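Long-range contacts in guanine nucleotide exchange factor SRM1 (Saccharomyces cerevisiae, PDB 3OF7), which promotes the exchange of GDP for GTP on the GTPases GSP1 and GSP2, binds chromatin, and controls RNA metabolism and transport: residues A[204-209]-A[216-221]; A[223-228]-A[257-262]. One frame throughout, in Å; residues are numbered along the deposited sequence.

In the fold
Both contacts belong to the seven-bladed RCC1-like propeller. Interaction 1 is buried: it pairs strand 206-211, outermost in its sheet, with strand 215-220 by backbone hydrogen bonds, apolar side chains packing on both faces. Interaction 2 is partly buried and joins strand 225-229 of that sheet to segment 257-262, which leads along strand 259-264 of the next one, through a single hydrogen bond and small apolar contacts, with M224 and R257 at its more exposed end. Strands 215-220 and 225-229 are neighbours, F218 N lying 2.8 Å from F226 O. Interaction 1 thus lies within a blade, interaction 2 joins that blade to the next, and L219 packing on V259 and I262 links them.

Interaction 1. Residues A[204-209]-A[216-221]; sequences YNIVQL and ILFLDE
The F218 ring receives I206 at its edge, CG2 lying near the ring plane, while L209 CD2 approaches F218 CD1 obliquely at 3.4 Å. As partners in a non-hydrogen-bonded pair, F218 and L209 put their side chains on the same face of the sheet; the F201 ring also meets F218, the planes about 60° apart. The Y204 ring has D220 OD2 and E221 CB obliquely beside it. The side chains of N205 and E221 run side by side; E221 OE2 takes the backbone N205 N at 2.8 Å on the anti side, 27° out of the carboxylate plane, while E221 N returns a bond to N205 O. Replacing E221 by alanine would probably leave N205 N without this acceptor and strip V207 CG1 of its contact with E221 CG. On the face opposite F218, L219 packs its CG on V207 CG2 at 4.0 Å, and Q208 OE1 touches L219 CD2. The amide suits this buried position because Y23 OH and I262 N bind its two ends. D220 is likewise buried but polar, its carboxylate held by S202 OG and M224 N. L219 O takes a nearly straight bond from V207 N (2.8 Å, 177°) and a weak one from Q208 N, while L219 N binds Q208 O. Two successive residues facing one partner make a classic beta bulge, here in a hairpin within a blade of the RCC1-like beta-propeller.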
ATOM      1  N   TYR A 204      20.861  12.801  -5.624  1.00 27.16           N
ATOM      2  CA  TYR A 204      20.810  12.175  -4.306  1.00 27.30           C
ATOM      3  C   TYR A 204      20.260  10.761  -4.409  1.00 26.76           C
ATOM      4  O   TYR A 204      19.580  10.419  -5.380  1.00 27.08           O
ATOM      5  CB  TYR A 204      19.945  13.011  -3.361  1.00 27.70           C
ATOM      6  CG  TYR A 204      20.527  14.366  -3.072  1.00 29.32           C
ATOM      7  CD1 TYR A 204      20.250  15.459  -3.899  1.00 31.11           C
ATOM      8  CD2 TYR A 204      21.371  14.561  -1.982  1.00 31.50           C
ATOM      9  CE1 TYR A 204      20.795  16.712  -3.644  1.00 31.82           C
ATOM     10  CE2 TYR A 204      21.917  15.818  -1.711  1.00 32.68           C
ATOM     11  CZ  TYR A 204      21.629  16.884  -2.549  1.00 32.93           C
ATOM     12  OH  TYR A 204      22.168  18.124  -2.288  1.00 34.59           O
ATOM     13  N   ASN A 205      20.564   9.937  -3.411  1.00 25.87           N
ATOM     14  CA  ASN A 205      20.034   8.581  -3.354  1.00 24.56           C
ATOM     15  C   ASN A 205      18.532   8.604  -3.100  1.00 23.20           C
ATOM     16  O   ASN A 205      18.031   9.439  -2.341  1.00 22.98           O
ATOM     17  CB  ASN A 205      20.718   7.778  -2.244  1.00 25.01           C
ATOM     18  CG  ASN A 205      22.079   7.223  -2.659  1.00 26.14           C
ATOM     19  OD1 ASN A 205      22.569   7.469  -3.765  1.00 26.54           O
ATOM     20  ND2 ASN A 205      22.687   6.455  -1.766  1.00 27.23           N
ATOM     21  N   ILE A 206      17.820   7.681  -3.733  1.00 21.70           N
ATOM     22  CA  ILE A 206      16.407   7.473  -3.427  1.00 20.26           C
ATOM     23  C   ILE A 206      16.313   6.731  -2.090  1.00 19.34           C
ATOM     24  O   ILE A 206      17.055   5.774  -1.858  1.00 19.34           O
ATOM     25  CB  ILE A 206      15.702   6.686  -4.553  1.00 20.17           C
ATOM     26  CG1 ILE A 206      15.857   7.424  -5.895  1.00 19.91           C
ATOM     27  CG2 ILE A 206      14.215   6.435  -4.197  1.00 19.22           C
ATOM     28  CD1 ILE A 206      15.459   8.925  -5.842  1.00 19.73           C
ATOM     29  N   VAL A 207      15.419   7.190  -1.220  1.00 18.52           N
ATOM     30  CA  VAL A 207      15.297   6.650   0.141  1.00 17.72           C
ATOM     31  C   VAL A 207      13.948   5.969   0.431  1.00 17.01           C
ATOM     32  O   VAL A 207      13.848   5.145   1.346  1.00 16.40           O
ATOM     33  CB  VAL A 207      15.575   7.738   1.213  1.00 17.57           C
ATOM     34  CG1 VAL A 207      16.980   8.327   1.032  1.00 19.10           C
ATOM     35  CG2 VAL A 207      14.503   8.845   1.191  1.00 18.07           C
ATOM     36  N   GLN A 208      12.920   6.309  -0.349  1.00 15.92           N
ATOM     37  CA  GLN A 208      11.575   5.776  -0.110  1.00 15.09           C
ATOM     38  C   GLN A 208      10.714   5.740  -1.369  1.00 14.80           C
ATOM     39  O   GLN A 208      10.821   6.619  -2.234  1.00 14.47           O
ATOM     40  CB  GLN A 208      10.853   6.579   0.970  1.00 15.33           C
ATOM     41  CG  GLN A 208       9.646   5.846   1.564  1.00 16.15           C
ATOM     42  CD  GLN A 208       8.708   6.743   2.334  1.00 17.57           C
ATOM     43  OE1 GLN A 208       8.854   7.970   2.354  1.00 19.56           O
ATOM     44  NE2 GLN A 208       7.724   6.131   2.979  1.00 20.31           N
ATOM     45  N   LEU A 209       9.853   4.727  -1.441  1.00 14.13           N
ATOM     46  CA  LEU A 209       8.899   4.576  -2.543  1.00 14.11           C
ATOM     47  C   LEU A 209       7.471   4.735  -2.036  1.00 13.80           C
ATOM     48  O   LEU A 209       7.196   4.453  -0.865  1.00 14.21           O
ATOM     49  CB  LEU A 209       9.055   3.199  -3.196  1.00 13.80           C
ATOM     50  CG  LEU A 209      10.462   2.678  -3.502  1.00 14.32           C
ATOM     51  CD1 LEU A 209      10.410   1.238  -3.998  1.00 15.64           C
ATOM     52  CD2 LEU A 209      11.167   3.553  -4.541  1.00 15.46           C
ATOM     53  N   ILE A 216       3.924   5.929  -9.489  1.00 13.19           N
ATOM     54  CA  ILE A 216       4.730   5.687  -8.309  1.00 13.59           C
ATOM     55  C   ILE A 216       5.464   6.985  -7.954  1.00 13.97           C
ATOM     56  O   ILE A 216       5.868   7.749  -8.847  1.00 14.34           O
ATOM     57  CB  ILE A 216       5.683   4.458  -8.517  1.00 13.74           C
ATOM     58  CG1 ILE A 216       6.533   4.183  -7.258  1.00 13.57           C
ATOM     59  CG2 ILE A 216       6.540   4.633  -9.788  1.00 13.55           C
ATOM     60  CD1 ILE A 216       7.299   2.858  -7.316  1.00 14.34           C
ATOM     61  N   LEU A 217       5.590   7.240  -6.655  1.00 14.44           N
ATOM     62  CA  LEU A 217       6.341   8.380  -6.134  1.00 14.61           C
ATOM     63  C   LEU A 217       7.672   7.893  -5.563  1.00 15.02           C
ATOM     64  O   LEU A 217       7.762   6.768  -5.081  1.00 14.47           O
ATOM     65  CB  LEU A 217       5.549   9.085  -5.038  1.00 14.24           C
ATOM     66  CG  LEU A 217       4.126   9.581  -5.324  1.00 14.64           C
ATOM     67  CD1 LEU A 217       3.596  10.248  -4.102  1.00 14.80           C
ATOM     68  CD2 LEU A 217       4.124  10.559  -6.497  1.00 15.35           C
ATOM     69  N   PHE A 218       8.694   8.746  -5.648  1.00 15.67           N
ATOM     70  CA  PHE A 218      10.019   8.484  -5.071  1.00 16.40           C
ATOM     71  C   PHE A 218      10.408   9.685  -4.215  1.00 16.66           C
ATOM     72  O   PHE A 218      10.063  10.833  -4.540  1.00 17.04           O
ATOM     73  CB  PHE A 218      11.107   8.305  -6.150  1.00 16.31           C
ATOM     74  CG  PHE A 218      10.818   7.242  -7.184  1.00 16.94           C
ATOM     75  CD1 PHE A 218      11.293   5.945  -7.021  1.00 17.57           C
ATOM     76  CD2 PHE A 218      10.103   7.548  -8.342  1.00 17.24           C
ATOM     77  CE1 PHE A 218      11.051   4.956  -7.982  1.00 17.09           C
ATOM     78  CE2 PHE A 218       9.842   6.566  -9.308  1.00 16.99           C
ATOM     79  CZ  PHE A 218      10.318   5.266  -9.127  1.00 17.59           C
ATOM     80  N   LEU A 219      11.129   9.419  -3.125  1.00 16.99           N
ATOM     81  CA  LEU A 219      11.674  10.468  -2.259  1.00 17.02           C
ATOM     82  C   LEU A 219      13.189  10.312  -2.203  1.00 17.67           C
ATOM     83  O   LEU A 219      13.695   9.190  -2.092  1.00 17.39           O
ATOM     84  CB  LEU A 219      11.095  10.356  -0.845  1.00 17.05           C
ATOM     85  CG  LEU A 219      11.518  11.378   0.221  1.00 16.54           C
ATOM     86  CD1 LEU A 219      11.138  12.817  -0.171  1.00 15.19           C
ATOM     87  CD2 LEU A 219      10.867  11.009   1.561  1.00 15.34           C
ATOM     88  N   ASP A 220      13.916  11.424  -2.298  1.00 18.60           N
ATOM     89  CA  ASP A 220      15.380  11.339  -2.216  1.00 19.40           C
ATOM     90  C   ASP A 220      15.938  11.918  -0.919  1.00 20.00           C
ATOM     91  O   ASP A 220      15.194  12.459  -0.098  1.00 19.48           O
ATOM     92  CB  ASP A 220      16.066  11.895  -3.477  1.00 19.81           C
ATOM     93  CG  ASP A 220      16.070  13.409  -3.547  1.00 19.89           C
ATOM     94  OD1 ASP A 220      15.746  14.078  -2.545  1.00 19.69           O
ATOM     95  OD2 ASP A 220      16.408  13.932  -4.635  1.00 22.54           O
ATOM     96  N   GLU A 221      17.255  11.798  -0.747  1.00 21.02           N
ATOM     97  CA  GLU A 221      17.941  12.227   0.478  1.00 22.11           C
ATOM     98  C   GLU A 221      17.689  13.678   0.878  1.00 22.44           C
ATOM     99  O   GLU A 221      17.633  13.977   2.068  1.00 22.97           O
ATOM    100  CB  GLU A 221      19.448  12.020   0.352  1.00 22.22           C
ATOM    101  CG  GLU A 221      19.889  10.592   0.209  1.00 22.84           C
ATOM    102  CD  GLU A 221      21.393  10.491   0.053  1.00 25.18           C
ATOM    103  OE1 GLU A 221      22.075  10.238   1.071  1.00 26.61           O
ATOM    104  OE2 GLU A 221      21.888  10.685  -1.075  1.00 25.17           O
TER

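Interaction 2. Residues A[223-228]-A[257-262]; sequences GMVFAW and RHVKYI
G223 and V259 meet through the backbone: V259 N donates to G223 O at 3.0 Å (164°), in the carbonyl plane and on a lone pair, just before the corner the chain turns at K260. Glycine suits this place on two counts. Its phi of 96° would press a side chain against the preceding carbonyl oxygen, and a CB would also run into V259 N and crowd H258 CA. The oxygen of G223 also takes a CA-H...O contact from R257 CA. Next to this junction, M224 and R257 lie side by side and point the same way. The methionine chain leaves the backbone with CG anti to N (chi1 -170°), then bends at chi2 and chi3; its SD comes to 3.7 Å from R257 CG and its CE to 3.8 Å. The contact uses the aliphatic part of the arginine, which suits the exposed place, a methylene packing on the thioether while the charged end is carried onward. Deeper in, V225 points at the other segment and sets CG2 against V259 CG2 at 3.8 Å, the two side chains crossing obliquely. I262 slides past V225 in the opposite direction, its CG2 lying 3.9 Å from V225 CG2. Branched aliphatic residues fill such a seam well, since each offers a methyl close to the backbone. This is packing between adjacent blades of a beta-propeller: strand 225-229 belongs to one sheet, strand 259-264 is the first of the next, and both segments fall within the fourth RCC1 repeat, which therefore spans two blades.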
ATOM      1  N   GLY A 223      14.969  15.399   0.168  1.00 22.89           N
ATOM      2  CA  GLY A 223      13.550  15.623   0.405  1.00 22.14           C
ATOM      3  C   GLY A 223      12.764  16.019  -0.831  1.00 21.59           C
ATOM      4  O   GLY A 223      11.642  16.506  -0.719  1.00 21.64           O
ATOM      5  N   MET A 224      13.353  15.815  -2.006  1.00 21.51           N
ATOM      6  CA  MET A 224      12.660  16.071  -3.271  1.00 21.51           C
ATOM      7  C   MET A 224      11.780  14.860  -3.601  1.00 20.86           C
ATOM      8  O   MET A 224      12.189  13.710  -3.402  1.00 20.96           O
ATOM      9  CB  MET A 224      13.665  16.333  -4.398  1.00 21.67           C
ATOM     10  CG  MET A 224      13.062  16.838  -5.722  1.00 23.55           C
ATOM     11  SD  MET A 224      12.490  18.559  -5.703  1.00 27.06           S
ATOM     12  CE  MET A 224      14.061  19.434  -5.873  1.00 27.77           C
ATOM     13  N   VAL A 225      10.572  15.128  -4.088  1.00 20.31           N
ATOM     14  CA  VAL A 225       9.643  14.070  -4.524  1.00 19.40           C
ATOM     15  C   VAL A 225       9.594  13.999  -6.043  1.00 19.16           C
ATOM     16  O   VAL A 225       9.549  15.027  -6.723  1.00 19.51           O
ATOM     17  CB  VAL A 225       8.212  14.299  -3.989  1.00 19.20           C
ATOM     18  CG1 VAL A 225       7.296  13.099  -4.315  1.00 18.82           C
ATOM     19  CG2 VAL A 225       8.230  14.557  -2.491  1.00 19.60           C
ATOM     20  N   PHE A 226       9.607  12.779  -6.565  1.00 18.50           N
ATOM     21  CA  PHE A 226       9.515  12.525  -7.992  1.00 18.11           C
ATOM     22  C   PHE A 226       8.306  11.655  -8.248  1.00 17.91           C
ATOM     23  O   PHE A 226       7.962  10.809  -7.419  1.00 17.68           O
ATOM     24  CB  PHE A 226      10.765  11.800  -8.485  1.00 18.11           C
ATOM     25  CG  PHE A 226      12.032  12.552  -8.213  1.00 19.47           C
ATOM     26  CD1 PHE A 226      12.632  12.497  -6.961  1.00 20.60           C
ATOM     27  CD2 PHE A 226      12.596  13.356  -9.196  1.00 20.66           C
ATOM     28  CE1 PHE A 226      13.801  13.213  -6.701  1.00 21.63           C
ATOM     29  CE2 PHE A 226      13.765  14.077  -8.944  1.00 21.26           C
ATOM     30  CZ  PHE A 226      14.367  14.001  -7.700  1.00 21.41           C
ATOM     31  N   ALA A 227       7.672  11.858  -9.395  1.00 17.37           N
ATOM     32  CA  ALA A 227       6.513  11.049  -9.765  1.00 17.30           C
ATOM     33  C   ALA A 227       6.698  10.480 -11.166  1.00 17.22           C
ATOM     34  O   ALA A 227       7.378  11.086 -12.011  1.00 17.31           O
ATOM     35  CB  ALA A 227       5.240  11.869  -9.649  1.00 17.09           C
ATOM     36  N   TRP A 228       6.115   9.305 -11.398  1.00 16.37           N
ATOM     37  CA  TRP A 228       6.269   8.569 -12.648  1.00 16.04           C
ATOM     38  C   TRP A 228       5.015   7.732 -12.911  1.00 16.28           C
ATOM     39  O   TRP A 228       4.558   6.994 -12.029  1.00 15.94           O
ATOM     40  CB  TRP A 228       7.510   7.673 -12.546  1.00 15.77           C
ATOM     41  CG  TRP A 228       7.866   6.791 -13.734  1.00 15.66           C
ATOM     42  CD1 TRP A 228       7.613   7.022 -15.066  1.00 16.62           C
ATOM     43  CD2 TRP A 228       8.609   5.568 -13.676  1.00 15.83           C
ATOM     44  NE1 TRP A 228       8.131   5.994 -15.832  1.00 15.83           N
ATOM     45  CE2 TRP A 228       8.749   5.092 -15.003  1.00 15.16           C
ATOM     46  CE3 TRP A 228       9.157   4.814 -12.624  1.00 15.16           C
ATOM     47  CZ2 TRP A 228       9.414   3.897 -15.307  1.00 16.43           C
ATOM     48  CZ3 TRP A 228       9.826   3.630 -12.928  1.00 16.06           C
ATOM     49  CH2 TRP A 228       9.939   3.176 -14.257  1.00 15.76           C
ATOM     50  N   ARG A 257       9.346  19.964  -2.176  1.00 24.57           N
ATOM     51  CA  ARG A 257      10.646  19.858  -1.513  1.00 24.80           C
ATOM     52  C   ARG A 257      10.497  19.700  -0.008  1.00 23.85           C
ATOM     53  O   ARG A 257       9.396  19.853   0.541  1.00 23.82           O
ATOM     54  CB  ARG A 257      11.478  21.128  -1.784  1.00 25.17           C
ATOM     55  CG  ARG A 257      12.037  21.253  -3.200  1.00 27.23           C
ATOM     56  CD  ARG A 257      12.481  22.690  -3.487  0.90 30.72           C
ATOM     57  NE  ARG A 257      11.333  23.562  -3.729  0.50 31.71           N
ATOM     58  CZ  ARG A 257      10.881  23.908  -4.934  0.50 32.86           C
ATOM     59  NH1 ARG A 257      11.487  23.477  -6.039  0.90 33.40           N
ATOM     60  NH2 ARG A 257       9.820  24.695  -5.036  0.80 33.91           N
ATOM     61  N   HIS A 258      11.618  19.412   0.656  1.00 23.64           N
ATOM     62  CA  HIS A 258      11.706  19.343   2.125  1.00 23.20           C
ATOM     63  C   HIS A 258      10.826  18.247   2.747  1.00 22.44           C
ATOM     64  O   HIS A 258      10.382  18.366   3.893  1.00 22.51           O
ATOM     65  CB  HIS A 258      11.399  20.712   2.767  1.00 24.01           C
ATOM     66  CG  HIS A 258      12.090  21.864   2.103  0.90 25.72           C
ATOM     67  ND1 HIS A 258      11.403  22.893   1.491  0.90 28.17           N
ATOM     68  CD2 HIS A 258      13.406  22.140   1.938  0.90 27.33           C
ATOM     69  CE1 HIS A 258      12.266  23.759   0.989  0.90 27.92           C
ATOM     70  NE2 HIS A 258      13.489  23.323   1.243  0.90 28.37           N
ATOM     71  N   VAL A 259      10.591  17.181   1.990  1.00 21.57           N
ATOM     72  CA  VAL A 259       9.696  16.104   2.417  1.00 20.43           C
ATOM     73  C   VAL A 259      10.467  14.977   3.108  1.00 19.78           C
ATOM     74  O   VAL A 259      11.541  14.605   2.660  1.00 19.76           O
ATOM     75  CB  VAL A 259       8.899  15.557   1.205  1.00 20.57           C
ATOM     76  CG1 VAL A 259       8.065  14.320   1.596  1.00 19.93           C
ATOM     77  CG2 VAL A 259       7.998  16.650   0.645  1.00 20.69           C
ATOM     78  N   LYS A 260       9.914  14.442   4.200  1.00 19.57           N
ATOM     79  CA  LYS A 260      10.567  13.342   4.916  0.50 19.21           C
ATOM     80  C   LYS A 260       9.823  12.012   4.790  1.00 18.94           C
ATOM     81  O   LYS A 260      10.359  10.961   5.141  1.00 18.74           O
ATOM     82  CB  LYS A 260      10.813  13.694   6.390  0.50 19.48           C
ATOM     83  CG  LYS A 260       9.573  13.962   7.237  0.50 20.04           C
ATOM     84  CD  LYS A 260       9.910  13.775   8.715  0.50 21.79           C
ATOM     85  CE  LYS A 260       8.723  14.056   9.613  0.50 21.90           C
ATOM     86  NZ  LYS A 260       8.457  15.511   9.713  0.50 22.28           N
ATOM     87  N   TYR A 261       8.593  12.058   4.287  1.00 18.10           N
ATOM     88  CA  TYR A 261       7.792  10.848   4.147  1.00 17.29           C
ATOM     89  C   TYR A 261       6.767  11.014   3.036  1.00 16.92           C
ATOM     90  O   TYR A 261       6.095  12.039   2.950  1.00 17.15           O
ATOM     91  CB  TYR A 261       7.095  10.524   5.472  1.00 17.21           C
ATOM     92  CG  TYR A 261       6.101   9.374   5.422  1.00 17.15           C
ATOM     93  CD1 TYR A 261       6.530   8.048   5.499  1.00 18.48           C
ATOM     94  CD2 TYR A 261       4.730   9.621   5.322  1.00 16.51           C
ATOM     95  CE1 TYR A 261       5.610   6.984   5.464  1.00 19.41           C
ATOM     96  CE2 TYR A 261       3.804   8.576   5.286  1.00 17.19           C
ATOM     97  CZ  TYR A 261       4.253   7.258   5.362  1.00 17.48           C
ATOM     98  OH  TYR A 261       3.342   6.230   5.323  1.00 17.98           O
ATOM     99  N   ILE A 262       6.646   9.991   2.202  1.00 16.72           N
ATOM    100  CA  ILE A 262       5.632   9.986   1.143  1.00 16.17           C
ATOM    101  C   ILE A 262       4.722   8.763   1.277  1.00 16.02           C
ATOM    102  O   ILE A 262       5.148   7.705   1.743  1.00 15.51           O
ATOM    103  CB  ILE A 262       6.254  10.042  -0.273  1.00 15.76           C
ATOM    104  CG1 ILE A 262       7.336   8.973  -0.444  1.00 15.69           C
ATOM    105  CG2 ILE A 262       6.825  11.450  -0.573  1.00 16.57           C
ATOM    106  CD1 ILE A 262       7.746   8.727  -1.895  1.00 14.96           C
TER